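Local coordinates for Polyphosphate:AMP phosphotransferase (Meiothermus ruber H328, PDB 5O6M) that transfers phosphate from inorganic polyphosphate to nucleotides, converting AMP to ADP and ADP to ATP as a class III polyphosphate kinase 2, at the interface of chains A and B and the interface of chains A and C. Coordinates in Å, arbitrary orientation; residue numbers count along the deposited sequence, not the author numbering. Chains: chain A/B/C, Polyphosphate:AMP phosphotransferase.

Chain A meets chain B at contact 1 and chain C at contact 2, and the centres of the two patches lie about 40 Å apart, so one subunit touches two neighbours through separate surfaces. No residue is common to both. Contact 1 is formed by the C-terminal tail of chain B, its last two residues lying on helices 172-183 and 195-201 of chain A; contact 2 pairs helix 145-158 and its surroundings with the same region of chain C. Each interface is two-fold symmetric. Together they could build the four-copy assembly of the deposition, although the structure alone does not show that this is the form in solution.

Contact 1: the interface of chains A and B. Residues chain A 176, 179-180, 183, 197, 200; chain B 266-267.
B:Ile266 pushes its side chain between two helices of chain A, and this is the tightly packed half of the contact. Its CG2 methyl lies 3.5 Å from CG of A:Arg176, the two side chains passing in opposite directions. The other branch goes deeper: chi1 (-61°) sets CG1 beside the backbone N, and the turn at chi2 carries CD1 to 3.9 Å from CB of A:Leu179, on the side where A:Leu197 also lies, its modelled approach too close to be relied on. A:Leu183 lines the same hollow more distantly. The backbone is held on either side of this plug. N of B:Ile266 donates to the amide oxygen OE1 of A:Gln180 at 2.8 Å, tilted from the carbonyl plane; a bend at chi2 (65°) brings that amide alongside the tail.

Beyond the isoleucine the packing gives way to polar contact. A:Arg200, extended from CG to NE, grips the main-chain O of B:Glu267 side-on, with NE at 3.1 Å and NH2 at 3.0 Å. The oxygen lies in the guanidinium plane, and CB of A:Arg176 covers one face of that group near its rim. The carboxylate of B:Glu267 points away from the residues of chain A gathered here, so this end is the looser one. A leucine in place of A:Arg200 would probably leave the terminal oxygen without its paired donors and let the last residue swing away.

In the fold, helices 172-183 and 195-201 form the receiving groove, and the C-terminal tail of chain B crosses over to fill it; the two-fold relation suggests the same for the tail of chain A, but that chain is modelled only to residue 256.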
# COMPACT_ATOMS: atom_id res chain seq x y z
N ARG A 176 0.12 11.66 -36.58
CA ARG A 176 -1.10 11.57 -37.37
C ARG A 176 -1.22 10.19 -38.02
O ARG A 176 -2.29 9.57 -37.98
CB ARG A 176 -1.12 12.66 -38.44
CG ARG A 176 -2.40 12.68 -39.27
CD ARG A 176 -2.26 13.56 -40.50
NE ARG A 176 -1.15 13.11 -41.35
CZ ARG A 176 -1.21 12.05 -42.15
NH1 ARG A 176 -2.32 11.32 -42.21
NH2 ARG A 176 -0.15 11.71 -42.88
N LEU A 179 -1.89 7.48 -35.30
CA LEU A 179 -3.26 7.59 -34.80
C LEU A 179 -4.26 7.10 -35.84
O LEU A 179 -5.21 6.38 -35.51
CB LEU A 179 -3.56 9.03 -34.39
CG LEU A 179 -2.96 9.44 -33.04
CD1 LEU A 179 -3.10 10.93 -32.82
CD2 LEU A 179 -3.61 8.65 -31.91
N GLN A 180 -4.06 7.49 -37.11
CA GLN A 180 -4.91 6.98 -38.18
C GLN A 180 -4.85 5.46 -38.24
O GLN A 180 -5.87 4.77 -38.17
CB GLN A 180 -4.49 7.60 -39.51
CG GLN A 180 -5.51 7.45 -40.63
CD GLN A 180 -6.79 8.21 -40.35
OE1 GLN A 180 -6.86 9.42 -40.54
NE2 GLN A 180 -7.82 7.49 -39.92
N LEU A 183 -6.82 3.82 -35.91
CA LEU A 183 -8.21 3.75 -36.32
C LEU A 183 -8.42 2.68 -37.39
O LEU A 183 -9.40 1.93 -37.34
CB LEU A 183 -8.68 5.11 -36.84
CG LEU A 183 -9.07 6.17 -35.81
CD1 LEU A 183 -9.46 7.46 -36.51
CD2 LEU A 183 -10.22 5.66 -34.95
N LEU A 197 -7.61 12.99 -29.76
CA LEU A 197 -7.69 14.10 -30.70
C LEU A 197 -7.49 15.43 -30.00
O LEU A 197 -6.70 16.27 -30.45
CB LEU A 197 -9.03 14.06 -31.43
CG LEU A 197 -9.29 12.81 -32.26
CD1 LEU A 197 -10.62 12.91 -32.99
CD2 LEU A 197 -8.14 12.56 -33.22
N ARG A 200 -4.08 16.12 -29.39
CA ARG A 200 -3.36 16.46 -30.61
C ARG A 200 -3.55 17.93 -30.97
O ARG A 200 -2.60 18.59 -31.40
CB ARG A 200 -3.81 15.55 -31.76
CG ARG A 200 -3.31 16.00 -33.11
CD ARG A 200 -3.42 14.90 -34.13
NE ARG A 200 -3.00 15.36 -35.45
CZ ARG A 200 -1.74 15.34 -35.89
NH1 ARG A 200 -0.76 14.88 -35.12
NH2 ARG A 200 -1.46 15.79 -37.11
N ILE B 266 -8.13 11.56 -39.16
CA ILE B 266 -7.26 12.42 -38.37
C ILE B 266 -6.78 13.58 -39.24
O ILE B 266 -6.55 13.44 -40.45
CB ILE B 266 -6.06 11.62 -37.81
CG1 ILE B 266 -6.55 10.51 -36.88
CG2 ILE B 266 -5.10 12.55 -37.08
CD1 ILE B 266 -6.77 10.95 -35.46
N GLU B 267 -6.62 14.74 -38.61
CA GLU B 267 -6.20 15.94 -39.33
C GLU B 267 -4.71 16.20 -39.17
O GLU B 267 -4.21 16.38 -38.06
CB GLU B 267 -7.00 17.15 -38.85
CG GLU B 267 -6.86 18.37 -39.74
CD GLU B 267 -7.45 19.62 -39.11
OE1 GLU B 267 -8.05 19.51 -38.02
OE2 GLU B 267 -7.31 20.71 -39.70

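Contact 2: the interface of chains A and C. Residues chain A 108, 155-156, 159; chain C 102-104, 148.
C:Asp102 holds its carboxyl carbon CG between its own backbone N and carbonyl carbon (chi1 63°), and A:His108 has CG anti to its backbone N (chi1 -158°); the two side chains thereby meet from opposite directions. Imidazole and carboxylate are nearly coplanar, their planes 14° apart. NE2 of A:His108 donates to OD2 of C:Asp102 at 3.0 Å, using the syn lone pair of that oxygen, which lies almost in the ring plane. A weak second bond runs from NE2 to OD1 at 3.2 Å. The main bond to OD2, with the weak one to OD1 beside it, would help hold the carboxylate near the ring plane, and its negative charge would probably favour a protonated imidazole.

Two side chains of helix 145-158 pack against the carboxylate. The sulfur SD of A:Met155 lies 3.4 Å from OD2 of C:Asp102, its side chain crossing the aspartate at about a right angle, while CD2 of A:Leu156 packs against OD1. The bent chain of A:Met155 also serves a second partner: its CG sits over one face of the C:His148 ring, 3.8 Å from the ring centroid and shifted toward the rim.

That imidazole is positioned from its own side of the interface, where ND1 of C:His148 and the hydroxyl OH of C:Tyr103 share a hydrogen bond of 2.8 Å. A:Glu159 then meets the tyrosine ring at its edge, with the carboxylate oxygen OE1 3.3 Å from CE1 and the two planes roughly perpendicular. Beside the first histidine, CB of C:Leu104 touches CE1 of A:His108 at 3.8 Å.

Within the fold, chain A contributes the short helix 105-108, the end of helix 145-158 and the residue just past it; chain C offers the loop 102-104 and the start of its own helix 145-158. The two-fold symmetry repeats this arrangement with the chains exchanged.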
# COMPACT_ATOMS: atom_id res chain seq x y z
N HIS A 108 6.39 8.05 -5.72
CA HIS A 108 7.40 7.57 -4.79
C HIS A 108 7.13 6.12 -4.39
O HIS A 108 8.07 5.34 -4.20
CB HIS A 108 7.45 8.47 -3.55
CG HIS A 108 8.74 8.40 -2.80
ND1 HIS A 108 9.09 9.31 -1.82
CD2 HIS A 108 9.78 7.53 -2.90
CE1 HIS A 108 10.29 9.00 -1.35
NE2 HIS A 108 10.73 7.92 -1.98
N MET A 155 17.66 13.01 -4.34
CA MET A 155 17.58 12.13 -3.18
C MET A 155 17.60 10.67 -3.62
O MET A 155 18.32 9.84 -3.04
CB MET A 155 16.32 12.45 -2.37
CG MET A 155 16.13 11.59 -1.13
SD MET A 155 15.31 10.02 -1.46
CE MET A 155 13.83 10.55 -2.31
N LEU A 156 16.83 10.32 -4.65
CA LEU A 156 16.84 8.96 -5.17
C LEU A 156 18.25 8.54 -5.59
O LEU A 156 18.71 7.44 -5.25
CB LEU A 156 15.88 8.83 -6.36
CG LEU A 156 14.38 8.87 -6.04
CD1 LEU A 156 13.54 8.64 -7.30
CD2 LEU A 156 14.01 7.86 -4.96
N GLU A 159 20.82 8.03 -2.80
CA GLU A 159 20.56 6.83 -2.02
C GLU A 159 20.70 5.55 -2.84
O GLU A 159 20.37 4.47 -2.34
CB GLU A 159 19.17 6.90 -1.38
CG GLU A 159 19.03 8.07 -0.38
CD GLU A 159 19.87 7.85 0.86
OE1 GLU A 159 20.44 8.84 1.38
OE2 GLU A 159 20.01 6.69 1.29
N ASP C 102 14.98 3.95 -0.66
CA ASP C 102 15.47 5.14 0.02
C ASP C 102 14.73 5.33 1.33
O ASP C 102 13.58 4.89 1.49
CB ASP C 102 15.32 6.37 -0.88
CG ASP C 102 13.86 6.66 -1.20
OD1 ASP C 102 13.35 6.08 -2.18
OD2 ASP C 102 13.23 7.47 -0.49
N TYR C 103 15.39 5.98 2.29
CA TYR C 103 14.83 6.11 3.63
C TYR C 103 13.54 6.91 3.66
O TYR C 103 12.75 6.75 4.60
CB TYR C 103 15.86 6.75 4.56
CG TYR C 103 16.26 8.14 4.15
CD1 TYR C 103 17.23 8.35 3.17
CD2 TYR C 103 15.66 9.25 4.73
CE1 TYR C 103 17.59 9.64 2.79
CE2 TYR C 103 16.01 10.53 4.36
CZ TYR C 103 16.98 10.72 3.39
OH TYR C 103 17.33 12.00 3.02
N LEU C 104 13.28 7.75 2.65
CA LEU C 104 12.05 8.54 2.62
C LEU C 104 10.87 7.76 2.07
O LEU C 104 9.73 8.23 2.19
CB LEU C 104 12.25 9.81 1.79
CG LEU C 104 13.07 10.92 2.44
CD1 LEU C 104 13.06 12.19 1.60
CD2 LEU C 104 12.58 11.21 3.84
N HIS C 148 17.95 16.72 1.43
CA HIS C 148 16.81 15.89 1.06
C HIS C 148 15.58 16.26 1.88
O HIS C 148 14.48 16.43 1.34
CB HIS C 148 17.12 14.40 1.25
CG HIS C 148 18.34 13.92 0.53
ND1 HIS C 148 18.94 12.71 0.81
CD2 HIS C 148 19.06 14.47 -0.47
CE1 HIS C 148 19.98 12.54 0.02
NE2 HIS C 148 20.09 13.60 -0.77